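Long-range contacts in helix-turn-helix transcriptional regulator (Pseudomonas aeruginosa, PDB 5XHX), which probably binds DNA as a LuxR-family transcription regulator, the chain here being its N-terminal ligand-binding domain without the helix-turn-helix part: residues A40-W45 with L143-E148; F50-P55 with D136-L141; L99-D104 with D127-N132. All coordinates share one frame; numbering follows the deposited sequence.

Contact 1 (A40-W45 with L143-E148)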
ATOM      1  N   ALA A  40     -17.846   2.937   9.614  1.00 46.33           N
ATOM      2  CA  ALA A  40     -18.519   4.197   9.898  1.00 42.24           C
ATOM      3  C   ALA A  40     -19.553   4.452   8.815  1.00 38.80           C
ATOM      4  O   ALA A  40     -19.457   3.895   7.716  1.00 45.10           O
ATOM      5  CB  ALA A  40     -17.507   5.357   9.967  1.00 39.74           C
ATOM      6  N   PRO A  41     -20.600   5.359   9.097  1.00 41.54           N
ATOM      7  CA  PRO A  41     -21.633   5.671   8.083  1.00 44.09           C
ATOM      8  C   PRO A  41     -21.169   6.698   7.057  1.00 40.54           C
ATOM      9  O   PRO A  41     -21.625   7.845   7.008  1.00 42.09           O
ATOM     10  CB  PRO A  41     -22.785   6.191   8.946  1.00 42.03           C
ATOM     11  CG  PRO A  41     -22.099   6.861  10.080  1.00 43.76           C
ATOM     12  CD  PRO A  41     -20.916   5.975  10.400  1.00 42.41           C
ATOM     13  N   VAL A  42     -20.257   6.275   6.190  1.00 38.06           N
ATOM     14  CA  VAL A  42     -19.805   7.100   5.073  1.00 38.40           C
ATOM     15  C   VAL A  42     -20.875   7.054   3.983  1.00 41.51           C
ATOM     16  O   VAL A  42     -21.078   6.022   3.343  1.00 40.57           O
ATOM     17  CB  VAL A  42     -18.452   6.622   4.540  1.00 36.84           C
ATOM     18  CG1 VAL A  42     -18.050   7.434   3.305  1.00 35.29           C
ATOM     19  CG2 VAL A  42     -17.383   6.676   5.650  1.00 32.98           C
ATOM     20  N   ASP A  43     -21.556   8.176   3.760  1.00 39.66           N
ATOM     21  CA  ASP A  43     -22.591   8.249   2.737  1.00 40.63           C
ATOM     22  C   ASP A  43     -22.137   8.962   1.475  1.00 43.63           C
ATOM     23  O   ASP A  43     -22.770   8.799   0.431  1.00 40.66           O
ATOM     24  CB  ASP A  43     -23.827   8.963   3.283  1.00 39.84           C
ATOM     25  CG  ASP A  43     -24.457   8.216   4.433  1.00 39.78           C
ATOM     26  OD1 ASP A  43     -24.502   6.975   4.362  1.00 41.65           O
ATOM     27  OD2 ASP A  43     -24.883   8.869   5.408  1.00 40.87           O
ATOM     28  N   ASN A  44     -21.082   9.764   1.554  1.00 41.36           N
ATOM     29  CA  ASN A  44     -20.529  10.433   0.387  1.00 36.75           C
ATOM     30  C   ASN A  44     -19.041  10.627   0.654  1.00 34.94           C
ATOM     31  O   ASN A  44     -18.566  10.460   1.781  1.00 29.24           O
ATOM     32  CB  ASN A  44     -21.254  11.764   0.113  1.00 41.66           C
ATOM     33  CG  ASN A  44     -21.312  12.121  -1.382  1.00 50.28           C
ATOM     34  OD1 ASN A  44     -20.370  11.852  -2.140  1.00 47.43           O
ATOM     35  ND2 ASN A  44     -22.425  12.741  -1.809  1.00 48.97           N
ATOM     36  N   TRP A  45     -18.301  10.962  -0.398  1.00 34.59           N
ATOM     37  CA  TRP A  45     -16.864  11.146  -0.243  1.00 34.26           C
ATOM     38  C   TRP A  45     -16.348  11.939  -1.425  1.00 32.18           C
ATOM     39  O   TRP A  45     -16.969  11.975  -2.493  1.00 31.98           O
ATOM     40  CB  TRP A  45     -16.131   9.806  -0.120  1.00 27.23           C
ATOM     41  CG  TRP A  45     -16.442   8.862  -1.232  1.00 32.32           C
ATOM     42  CD1 TRP A  45     -17.411   7.895  -1.248  1.00 34.57           C
ATOM     43  CD2 TRP A  45     -15.794   8.804  -2.502  1.00 29.52           C
ATOM     44  NE1 TRP A  45     -17.400   7.241  -2.463  1.00 32.44           N
ATOM     45  CE2 TRP A  45     -16.423   7.786  -3.248  1.00 30.31           C
ATOM     46  CE3 TRP A  45     -14.750   9.524  -3.088  1.00 33.64           C
ATOM     47  CZ2 TRP A  45     -16.030   7.461  -4.538  1.00 33.21           C
ATOM     48  CZ3 TRP A  45     -14.374   9.211  -4.376  1.00 31.07           C
ATOM     49  CH2 TRP A  45     -15.009   8.185  -5.085  1.00 35.79           C
ATOM     50  N   LEU A 143      -9.001  13.738   1.845  1.00 20.04           N
ATOM     51  CA  LEU A 143     -10.046  12.757   1.631  1.00 24.28           C
ATOM     52  C   LEU A 143     -11.179  13.148   2.559  1.00 26.73           C
ATOM     53  O   LEU A 143     -11.053  13.040   3.782  1.00 23.25           O
ATOM     54  CB  LEU A 143      -9.569  11.326   1.908  1.00 27.71           C
ATOM     55  CG  LEU A 143     -10.730  10.321   1.931  1.00 29.31           C
ATOM     56  CD1 LEU A 143     -11.437  10.255   0.556  1.00 26.02           C
ATOM     57  CD2 LEU A 143     -10.228   8.952   2.370  1.00 29.48           C
ATOM     58  N   SER A 144     -12.271  13.627   1.974  1.00 25.50           N
ATOM     59  CA  SER A 144     -13.449  14.009   2.734  1.00 26.71           C
ATOM     60  C   SER A 144     -14.402  12.829   2.783  1.00 27.23           C
ATOM     61  O   SER A 144     -14.639  12.183   1.762  1.00 28.64           O
ATOM     62  CB  SER A 144     -14.143  15.215   2.082  1.00 31.80           C
ATOM     63  OG  SER A 144     -15.537  15.169   2.361  1.00 39.82           O
ATOM     64  N   LEU A 145     -14.925  12.537   3.968  1.00 26.47           N
ATOM     65  CA  LEU A 145     -15.931  11.498   4.148  1.00 30.38           C
ATOM     66  C   LEU A 145     -17.139  12.166   4.781  1.00 28.71           C
ATOM     67  O   LEU A 145     -17.036  12.719   5.884  1.00 28.61           O
ATOM     68  CB  LEU A 145     -15.419  10.360   5.041  1.00 29.96           C
ATOM     69  CG  LEU A 145     -14.075   9.721   4.689  1.00 30.34           C
ATOM     70  CD1 LEU A 145     -13.657   8.757   5.810  1.00 31.27           C
ATOM     71  CD2 LEU A 145     -14.135   9.000   3.363  1.00 25.32           C
ATOM     72  N   GLY A 146     -18.269  12.138   4.084  1.00 31.55           N
ATOM     73  CA  GLY A 146     -19.469  12.780   4.596  1.00 31.44           C
ATOM     74  C   GLY A 146     -20.494  11.774   5.076  1.00 33.03           C
ATOM     75  O   GLY A 146     -20.474  10.620   4.642  1.00 33.22           O
ATOM     76  N   SER A 147     -21.384  12.190   5.980  1.00 33.53           N
ATOM     77  CA  SER A 147     -22.461  11.339   6.467  1.00 34.39           C
ATOM     78  C   SER A 147     -23.753  12.139   6.523  1.00 40.29           C
ATOM     79  O   SER A 147     -23.741  13.329   6.850  1.00 35.87           O
ATOM     80  CB  SER A 147     -22.161  10.780   7.861  1.00 35.22           C
ATOM     81  OG  SER A 147     -23.132   9.821   8.270  1.00 38.99           O
ATOM     82  N   GLU A 148     -24.867  11.470   6.213  1.00 41.37           N
ATOM     83  CA  GLU A 148     -26.184  12.023   6.514  1.00 43.66           C
ATOM     84  C   GLU A 148     -26.536  11.911   7.997  1.00 40.54           C
ATOM     85  O   GLU A 148     -27.435  12.620   8.459  1.00 43.36           O
ATOM     86  CB  GLU A 148     -27.247  11.345   5.636  1.00 42.37           C
ATOM     87  CG  GLU A 148     -27.087  11.708   4.148  1.00 41.09           C
ATOM     88  CD  GLU A 148     -27.853  10.799   3.189  1.00 51.22           C
ATOM     89  OE1 GLU A 148     -28.760  10.062   3.634  1.00 56.03           O
ATOM     90  OE2 GLU A 148     -27.536  10.821   1.979  1.00 49.80           O
TER
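Asp43 reaches across from the entrance of strand 44-50, holding the end of strand 140-147 with its backbone and the residue just after it, Glu148, with its carboxylate. Its OD2 accepts the N-H of Glu148 at 2.7 Å, on the lone pair that points away from OD1, and the bond is nearly straight (164°). CG stands anti to the carbonyl carbon, beside the backbone N (chi1 -63°), and an aspartate is short enough to bond the main chain just across. The Glu148 side chain crosses it at about a right angle, with CB 3.4 Å from Asp43 OD2.

Gly146, which has no side chain, meets the opposing strand entirely through its main chain. Gly146 O accepts two N-H groups, from Asp43 N at 2.8 Å and from Asn44 N at 3.3 Å, the second from well above the carbonyl plane. Two residues facing one in this way make a classic beta bulge. Gly146 N returns a bond to Asn44 O at 2.9 Å. Beside the bulge, Ser147 OG donates to Pro41 O at 2.8 Å; Pro41 is the centre of an inverse gamma turn.

Trp45 pairs with Leu145 without hydrogen bonds. Its CB lies 4.1 Å from Leu145 CD2, whereas its indole, with CG in the crowded position between N and C (chi1 53°), turns off to Trp29, Arg30 and Ala33 of helix 28-36. A large ring suits this place because it spans from the sheet to that helix.

The bonds imply that where regular pairing stops, side-chain oxygens of Asp43 and Ser147 continue the join. The N-H of Glu148 probably steadies a negative charge on Asp43, while the exposed Glu148 carboxylate nearby would oppose it.

Contact 2 (F50-P55 with D136-L141)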
ATOM      1  N   PHE A  50      -6.327  20.865  -2.088  1.00 27.97           N
ATOM      2  CA  PHE A  50      -6.414  22.291  -1.821  1.00 28.45           C
ATOM      3  C   PHE A  50      -5.041  22.933  -2.020  1.00 32.77           C
ATOM      4  O   PHE A  50      -3.997  22.287  -1.858  1.00 28.30           O
ATOM      5  CB  PHE A  50      -6.887  22.549  -0.387  1.00 26.00           C
ATOM      6  CG  PHE A  50      -8.318  22.163  -0.114  1.00 28.39           C
ATOM      7  CD1 PHE A  50      -9.339  22.538  -0.970  1.00 25.83           C
ATOM      8  CD2 PHE A  50      -8.641  21.439   1.032  1.00 28.18           C
ATOM      9  CE1 PHE A  50     -10.670  22.203  -0.686  1.00 26.02           C
ATOM     10  CE2 PHE A  50      -9.961  21.092   1.322  1.00 27.21           C
ATOM     11  CZ  PHE A  50     -10.983  21.480   0.476  1.00 26.12           C
ATOM     12  N   SER A  51      -5.049  24.218  -2.352  1.00 27.66           N
ATOM     13  CA  SER A  51      -3.821  24.971  -2.568  1.00 30.91           C
ATOM     14  C   SER A  51      -4.161  26.454  -2.501  1.00 34.80           C
ATOM     15  O   SER A  51      -5.249  26.838  -2.057  1.00 30.84           O
ATOM     16  CB  SER A  51      -3.179  24.604  -3.908  1.00 31.83           C
ATOM     17  OG  SER A  51      -3.910  25.174  -4.988  1.00 31.61           O
ATOM     18  N   ASP A  52      -3.231  27.293  -2.957  1.00 31.48           N
ATOM     19  CA  ASP A  52      -3.512  28.720  -3.072  1.00 37.25           C
ATOM     20  C   ASP A  52      -4.259  29.067  -4.357  1.00 31.98           C
ATOM     21  O   ASP A  52      -4.580  30.239  -4.561  1.00 35.86           O
ATOM     22  CB  ASP A  52      -2.217  29.534  -2.977  1.00 38.46           C
ATOM     23  CG  ASP A  52      -1.617  29.523  -1.582  1.00 41.67           C
ATOM     24  OD1 ASP A  52      -2.330  29.193  -0.602  1.00 48.42           O
ATOM     25  OD2 ASP A  52      -0.420  29.845  -1.460  1.00 53.14           O
ATOM     26  N   SER A  53      -4.547  28.089  -5.219  1.00 29.77           N
ATOM     27  CA  SER A  53      -5.470  28.316  -6.327  1.00 35.22           C
ATOM     28  C   SER A  53      -6.717  27.438  -6.203  1.00 31.31           C
ATOM     29  O   SER A  53      -7.034  26.961  -5.109  1.00 32.13           O
ATOM     30  CB  SER A  53      -4.761  28.096  -7.670  1.00 34.81           C
ATOM     31  OG  SER A  53      -4.187  26.800  -7.757  1.00 43.50           O
ATOM     32  N   SER A  54      -7.441  27.246  -7.305  1.00 29.47           N
ATOM     33  CA  SER A  54      -8.680  26.473  -7.272  1.00 30.62           C
ATOM     34  C   SER A  54      -8.406  25.052  -6.792  1.00 29.59           C
ATOM     35  O   SER A  54      -7.352  24.489  -7.114  1.00 25.41           O
ATOM     36  CB  SER A  54      -9.321  26.404  -8.663  1.00 30.88           C
ATOM     37  OG  SER A  54     -10.020  27.597  -8.973  1.00 43.17           O
ATOM     38  N   PRO A  55      -9.338  24.439  -6.055  1.00 29.07           N
ATOM     39  CA  PRO A  55      -9.195  23.020  -5.689  1.00 29.64           C
ATOM     40  C   PRO A  55      -9.203  22.133  -6.917  1.00 34.00           C
ATOM     41  O   PRO A  55      -9.976  22.346  -7.854  1.00 30.68           O
ATOM     42  CB  PRO A  55     -10.433  22.735  -4.826  1.00 30.63           C
ATOM     43  CG  PRO A  55     -10.955  24.079  -4.411  1.00 35.06           C
ATOM     44  CD  PRO A  55     -10.564  25.037  -5.505  1.00 27.73           C
ATOM     45  N   ASP A 136       3.245  19.566  -0.078  1.00 39.48           N
ATOM     46  CA  ASP A 136       4.422  20.411  -0.084  1.00 50.11           C
ATOM     47  C   ASP A 136       4.059  21.652   0.721  1.00 52.78           C
ATOM     48  O   ASP A 136       3.128  21.621   1.535  1.00 49.79           O
ATOM     49  CB  ASP A 136       4.868  20.717  -1.523  1.00 43.22           C
ATOM     50  CG  ASP A 136       3.773  21.375  -2.339  1.00 45.20           C
ATOM     51  OD1 ASP A 136       3.434  22.533  -2.033  1.00 56.41           O
ATOM     52  OD2 ASP A 136       3.249  20.740  -3.279  1.00 46.12           O
ATOM     53  N   GLY A 137       4.776  22.750   0.483  1.00 48.11           N
ATOM     54  CA  GLY A 137       4.502  23.963   1.227  1.00 49.95           C
ATOM     55  C   GLY A 137       3.164  24.596   0.908  1.00 52.47           C
ATOM     56  O   GLY A 137       2.683  25.426   1.691  1.00 48.59           O
ATOM     57  N   GLU A 138       2.548  24.234  -0.217  1.00 40.61           N
ATOM     58  CA  GLU A 138       1.294  24.878  -0.601  1.00 47.09           C
ATOM     59  C   GLU A 138       0.112  23.929  -0.749  1.00 36.54           C
ATOM     60  O   GLU A 138      -1.024  24.354  -0.531  1.00 39.07           O
ATOM     61  CB  GLU A 138       1.461  25.645  -1.923  1.00 48.56           C
ATOM     62  CG  GLU A 138       0.214  26.460  -2.320  1.00 45.39           C
ATOM     63  CD  GLU A 138       0.120  26.692  -3.815  1.00 46.95           C
ATOM     64  OE1 GLU A 138      -0.995  26.981  -4.317  1.00 46.36           O
ATOM     65  OE2 GLU A 138       1.163  26.575  -4.496  1.00 55.45           O
ATOM     66  N   ARG A 139       0.332  22.677  -1.121  1.00 27.15           N
ATOM     67  CA  ARG A 139      -0.766  21.799  -1.488  1.00 28.75           C
ATOM     68  C   ARG A 139      -1.096  20.842  -0.347  1.00 31.81           C
ATOM     69  O   ARG A 139      -0.220  20.449   0.430  1.00 31.88           O
ATOM     70  CB  ARG A 139      -0.424  21.037  -2.765  1.00 31.40           C
ATOM     71  CG  ARG A 139      -0.286  21.957  -3.986  1.00 33.48           C
ATOM     72  CD  ARG A 139       0.042  21.148  -5.222  1.00 32.45           C
ATOM     73  NE  ARG A 139       1.249  20.378  -4.979  1.00 38.57           N
ATOM     74  CZ  ARG A 139       1.459  19.146  -5.431  1.00 38.50           C
ATOM     75  NH1 ARG A 139       0.532  18.527  -6.155  1.00 36.96           N
ATOM     76  NH2 ARG A 139       2.595  18.530  -5.135  1.00 39.47           N
ATOM     77  N   THR A 140      -2.383  20.505  -0.231  1.00 26.11           N
ATOM     78  CA  THR A 140      -2.874  19.581   0.789  1.00 26.64           C
ATOM     79  C   THR A 140      -3.807  18.585   0.120  1.00 30.80           C
ATOM     80  O   THR A 140      -4.853  18.974  -0.417  1.00 26.71           O
ATOM     81  CB  THR A 140      -3.616  20.306   1.915  1.00 27.49           C
ATOM     82  OG1 THR A 140      -2.828  21.397   2.399  1.00 29.93           O
ATOM     83  CG2 THR A 140      -3.897  19.342   3.085  1.00 26.50           C
ATOM     84  N   LEU A 141      -3.432  17.307   0.146  1.00 25.52           N
ATOM     85  CA  LEU A 141      -4.307  16.249  -0.348  1.00 25.89           C
ATOM     86  C   LEU A 141      -5.325  15.881   0.727  1.00 26.20           C
ATOM     87  O   LEU A 141      -4.962  15.610   1.875  1.00 24.82           O
ATOM     88  CB  LEU A 141      -3.488  15.024  -0.759  1.00 29.24           C
ATOM     89  CG  LEU A 141      -4.237  13.732  -1.098  1.00 29.24           C
ATOM     90  CD1 LEU A 141      -5.122  13.924  -2.336  1.00 24.24           C
ATOM     91  CD2 LEU A 141      -3.252  12.596  -1.358  1.00 25.91           C
TER
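An antiparallel bridge at the end of strand 44-50 joins Phe50 to Thr140, the first residue of strand 140-147, and from there two loops run on side by side. Phe50 N donates to Thr140 O and Thr140 N to Phe50 O, both at 2.9 Å, the mutual pattern of a hydrogen-bonded pair. The Phe50 ring takes little part across this join: it packs edge-to-face with Tyr88 of helix 86-92, as befits a large apolar group on a buried face.

Beyond the bridge Glu138 carries the contact. Its CG is anti to the backbone N (chi1 -175°); beyond it the chain is extended, and OE1 reaches the opposite loop. OE1 accepts Asp52 N at 2.6 Å on the lone pair turned away from OE2, and also lies 3.1 Å from Asp52 CB and 3.3 Å from Ser51 CB. A glutamate has the length for this span.

Both loops are shaped by their own polar side chains. Ser51 OG accepts Ser53 N at 3.0 Å, an ST turn that holds the loop where Asp52 N faces Glu138. In the hairpin between strands 127-134 and 140-147, Asp136 OD1 accepts the N-H groups of Glu138 and Arg139 from the same face of its carboxylate, forming an Asx turn with the first. Its OD2 takes both NE and NH2 of Arg139, lying close to the guanidinium plane, with NE at 2.6 Å. That salt bridge draws the arginine end away from the facing loop, while its CG rests 3.9 Å from Ser51 CB.

The carboxylates of Asp52 and Glu138, their planes 27° apart, would repel one another, but Arg92 of helix 86-92 forms a salt bridge with Asp52 OD1 and also donates to Glu138 O.

Contact 3 (L99-D104 with D127-N132)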
ATOM      1  N   LEU A  99      -6.474  14.745  11.025  1.00 30.61           N
ATOM      2  CA  LEU A  99      -7.833  14.241  10.877  1.00 28.63           C
ATOM      3  C   LEU A  99      -8.763  15.274  11.486  1.00 28.37           C
ATOM      4  O   LEU A  99      -8.634  15.590  12.667  1.00 29.36           O
ATOM      5  CB  LEU A  99      -8.015  12.887  11.576  1.00 24.97           C
ATOM      6  CG  LEU A  99      -9.447  12.353  11.542  1.00 27.12           C
ATOM      7  CD1 LEU A  99      -9.897  11.982  10.087  1.00 23.77           C
ATOM      8  CD2 LEU A  99      -9.554  11.170  12.480  1.00 32.09           C
ATOM      9  N   PHE A 100      -9.699  15.788  10.695  1.00 24.86           N
ATOM     10  CA  PHE A 100     -10.537  16.884  11.146  1.00 24.28           C
ATOM     11  C   PHE A 100     -12.009  16.487  11.103  1.00 21.92           C
ATOM     12  O   PHE A 100     -12.461  15.862  10.147  1.00 22.45           O
ATOM     13  CB  PHE A 100     -10.264  18.150  10.302  1.00 26.38           C
ATOM     14  CG  PHE A 100      -8.865  18.701  10.487  1.00 26.28           C
ATOM     15  CD1 PHE A 100      -8.543  19.467  11.604  1.00 26.34           C
ATOM     16  CD2 PHE A 100      -7.874  18.422   9.571  1.00 26.95           C
ATOM     17  CE1 PHE A 100      -7.248  19.961  11.782  1.00 30.42           C
ATOM     18  CE2 PHE A 100      -6.576  18.911   9.743  1.00 30.82           C
ATOM     19  CZ  PHE A 100      -6.268  19.684  10.836  1.00 30.96           C
ATOM     20  N   HIS A 101     -12.737  16.869  12.148  1.00 24.14           N
ATOM     21  CA  HIS A 101     -14.169  16.637  12.288  1.00 26.60           C
ATOM     22  C   HIS A 101     -14.887  17.983  12.222  1.00 25.92           C
ATOM     23  O   HIS A 101     -14.485  18.937  12.897  1.00 25.37           O
ATOM     24  CB  HIS A 101     -14.472  15.926  13.617  1.00 23.49           C
ATOM     25  CG  HIS A 101     -15.873  15.401  13.732  1.00 26.49           C
ATOM     26  ND1 HIS A 101     -16.418  15.002  14.934  1.00 26.91           N
ATOM     27  CD2 HIS A 101     -16.837  15.200  12.799  1.00 26.42           C
ATOM     28  CE1 HIS A 101     -17.656  14.588  14.740  1.00 32.49           C
ATOM     29  NE2 HIS A 101     -17.936  14.696  13.454  1.00 29.69           N
ATOM     30  N   LEU A 102     -15.944  18.046  11.411  1.00 27.15           N
ATOM     31  CA  LEU A 102     -16.653  19.290  11.102  1.00 26.36           C
ATOM     32  C   LEU A 102     -16.870  20.202  12.314  1.00 26.39           C
ATOM     33  O   LEU A 102     -16.463  21.371  12.309  1.00 27.85           O
ATOM     34  CB  LEU A 102     -18.001  18.950  10.453  1.00 22.07           C
ATOM     35  CG  LEU A 102     -18.864  20.179  10.133  1.00 29.88           C
ATOM     36  CD1 LEU A 102     -18.182  21.034   9.034  1.00 27.07           C
ATOM     37  CD2 LEU A 102     -20.259  19.762   9.714  1.00 31.38           C
ATOM     38  N   ALA A 103     -17.498  19.672  13.369  1.00 28.64           N
ATOM     39  CA  ALA A 103     -17.858  20.490  14.528  1.00 30.68           C
ATOM     40  C   ALA A 103     -16.660  21.184  15.167  1.00 31.37           C
ATOM     41  O   ALA A 103     -16.813  22.264  15.749  1.00 30.63           O
ATOM     42  CB  ALA A 103     -18.571  19.637  15.576  1.00 37.00           C
ATOM     43  N   ASP A 104     -15.461  20.606  15.059  1.00 27.73           N
ATOM     44  CA  ASP A 104     -14.279  21.202  15.678  1.00 28.28           C
ATOM     45  C   ASP A 104     -13.692  22.387  14.897  1.00 29.64           C
ATOM     46  O   ASP A 104     -12.847  23.103  15.448  1.00 28.38           O
ATOM     47  CB  ASP A 104     -13.180  20.135  15.855  1.00 30.29           C
ATOM     48  CG  ASP A 104     -13.570  19.034  16.854  1.00 31.71           C
ATOM     49  OD1 ASP A 104     -14.354  19.303  17.783  1.00 26.54           O
ATOM     50  OD2 ASP A 104     -13.073  17.896  16.707  1.00 35.76           O
ATOM     51  N   ASP A 127     -22.761  15.505   8.459  1.00 33.04           N
ATOM     52  CA  ASP A 127     -21.475  15.546   9.149  1.00 30.54           C
ATOM     53  C   ASP A 127     -20.358  15.226   8.171  1.00 27.21           C
ATOM     54  O   ASP A 127     -20.582  14.657   7.102  1.00 28.38           O
ATOM     55  CB  ASP A 127     -21.435  14.562  10.340  1.00 28.37           C
ATOM     56  CG  ASP A 127     -20.405  14.952  11.402  1.00 32.63           C
ATOM     57  OD1 ASP A 127     -19.729  16.010  11.277  1.00 30.81           O
ATOM     58  OD2 ASP A 127     -20.279  14.196  12.380  1.00 28.44           O
ATOM     59  N   GLU A 128     -19.137  15.591   8.552  1.00 27.70           N
ATOM     60  CA  GLU A 128     -18.004  15.398   7.665  1.00 25.65           C
ATOM     61  C   GLU A 128     -16.748  15.173   8.490  1.00 23.94           C
ATOM     62  O   GLU A 128     -16.568  15.803   9.536  1.00 24.01           O
ATOM     63  CB  GLU A 128     -17.798  16.614   6.743  1.00 24.48           C
ATOM     64  CG  GLU A 128     -16.934  16.328   5.526  1.00 23.36           C
ATOM     65  CD  GLU A 128     -16.741  17.550   4.621  1.00 30.12           C
ATOM     66  OE1 GLU A 128     -15.808  17.538   3.767  1.00 27.29           O
ATOM     67  OE2 GLU A 128     -17.507  18.525   4.779  1.00 24.61           O
ATOM     68  N   VAL A 129     -15.867  14.302   7.993  1.00 24.18           N
ATOM     69  CA  VAL A 129     -14.486  14.268   8.458  1.00 25.10           C
ATOM     70  C   VAL A 129     -13.602  14.322   7.231  1.00 22.69           C
ATOM     71  O   VAL A 129     -14.026  14.014   6.122  1.00 23.51           O
ATOM     72  CB  VAL A 129     -14.129  13.017   9.296  1.00 27.25           C
ATOM     73  CG1 VAL A 129     -15.007  12.917  10.514  1.00 21.73           C
ATOM     74  CG2 VAL A 129     -14.229  11.748   8.422  1.00 25.26           C
ATOM     75  N   GLN A 130     -12.346  14.678   7.453  1.00 23.77           N
ATOM     76  CA  GLN A 130     -11.393  14.761   6.361  1.00 26.13           C
ATOM     77  C   GLN A 130     -10.020  14.340   6.865  1.00 24.06           C
ATOM     78  O   GLN A 130      -9.570  14.825   7.905  1.00 22.55           O
ATOM     79  CB  GLN A 130     -11.359  16.196   5.818  1.00 22.77           C
ATOM     80  CG  GLN A 130     -10.653  16.398   4.519  1.00 32.56           C
ATOM     81  CD  GLN A 130     -10.809  17.827   4.032  1.00 26.15           C
ATOM     82  OE1 GLN A 130     -11.702  18.135   3.245  1.00 30.66           O
ATOM     83  NE2 GLN A 130      -9.981  18.706   4.550  1.00 25.60           N
ATOM     84  N   TYR A 131      -9.345  13.481   6.105  1.00 23.89           N
ATOM     85  CA  TYR A 131      -7.905  13.290   6.257  1.00 24.72           C
ATOM     86  C   TYR A 131      -7.171  14.316   5.399  1.00 23.16           C
ATOM     87  O   TYR A 131      -7.428  14.402   4.196  1.00 24.00           O
ATOM     88  CB  TYR A 131      -7.485  11.885   5.821  1.00 22.50           C
ATOM     89  CG  TYR A 131      -7.931  10.743   6.730  1.00 23.23           C
ATOM     90  CD1 TYR A 131      -7.158  10.347   7.827  1.00 23.62           C
ATOM     91  CD2 TYR A 131      -9.102  10.051   6.466  1.00 24.43           C
ATOM     92  CE1 TYR A 131      -7.559   9.273   8.637  1.00 24.27           C
ATOM     93  CE2 TYR A 131      -9.506   8.989   7.251  1.00 23.52           C
ATOM     94  CZ  TYR A 131      -8.734   8.604   8.329  1.00 23.72           C
ATOM     95  OH  TYR A 131      -9.147   7.551   9.092  1.00 24.19           O
ATOM     96  N   ASN A 132      -6.250  15.071   6.014  1.00 24.85           N
ATOM     97  CA  ASN A 132      -5.458  16.111   5.345  1.00 27.76           C
ATOM     98  C   ASN A 132      -4.009  15.667   5.278  1.00 27.47           C
ATOM     99  O   ASN A 132      -3.393  15.434   6.324  1.00 27.42           O
ATOM    100  CB  ASN A 132      -5.495  17.442   6.098  1.00 27.95           C
ATOM    101  CG  ASN A 132      -6.763  18.196   5.902  1.00 30.45           C
ATOM    102  OD1 ASN A 132      -7.812  17.604   5.672  1.00 28.71           O
ATOM    103  ND2 ASN A 132      -6.675  19.530   5.963  1.00 27.34           N
TER
HETATM  104  O   HOH W   1     -19.333  17.505  13.431  1.00 34.94           O
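Strand 98-101, an outermost strand of the antiparallel sheet within this chain, is joined to strand 127-134 here, and a histidine-carboxylate bond between His101 and Asp127 fastens its end. His101 NE2 donates to Asp127 OD2 at 2.6 Å and an almost straight 174°. The oxygen lies in the ring plane and is met on its syn side, somewhat out of the carboxylate plane. CG is anti to the backbone N (chi1 -168°), and the ring reaches toward the neighbouring strand edge-on, with Glu128 O also at its edge, 3.3 Å from His101 CD2. Asp127 OD2 has a second donor in Phe151 N, and its OD1 takes a bond from a water that accepts Ala103 N, so the aspartate also reaches, through this water, the turn that follows the strand.

Between Phe100 and Gln130 the backbones exchange two hydrogen bonds, and Leu102 N adds a third to Glu128 O at 3.0 Å.

Leu99 is opposite Tyr131 in a non-hydrogen-bonded pair. Its CD1 stands over the centre of the phenol ring, 3.8 Å from the centroid and 7° from the normal, a CH-pi contact: the methyl at the tip of a branched leucine can rest on the face of an aromatic ring. Tyr131 OH is hydrogen-bonded to Phe159 O of helix 153-173. On the face of the sheet that carries Phe100 and Gln130, Phe100 crosses Asn132 at about a right angle, with CE2 3.8 Å from ND2, while Asn132 OD1 accepts Gln130 NE2 at 2.7 Å.

Each face of this strand pair is covered by a helix. Phe159 and Ile156 of helix 153-173 pack against Leu99, His101 and Val129, whereas Phe87 and Val90 of helix 86-92 cover Phe100, Leu102, Glu128 and Gln130. On its remaining side strand 127-134 pairs with strand 140-147.

In the fold
All three contacts belong to one five-stranded antiparallel sheet with helices on both faces, consistent with the alpha/beta/alpha ligand-binding domains of LuxR-type regulators. Contacts 1 and 2 lie on opposite sides of the chain's centre, their own centres about 22 Å apart, and join strand 44-50 to strand 140-147 near either end. Contact 3 adds strand 98-101 beyond strand 127-134. Its centre is about 10 Å from that of contact 1, to which it is probably hydrogen-bonded by Leu145 N to Val129 O (2.8 Å). Contact 2 is farther from it, about 17 Å between centres, yet Thr140 CG2 packs on Asn132 CB at 3.9 Å.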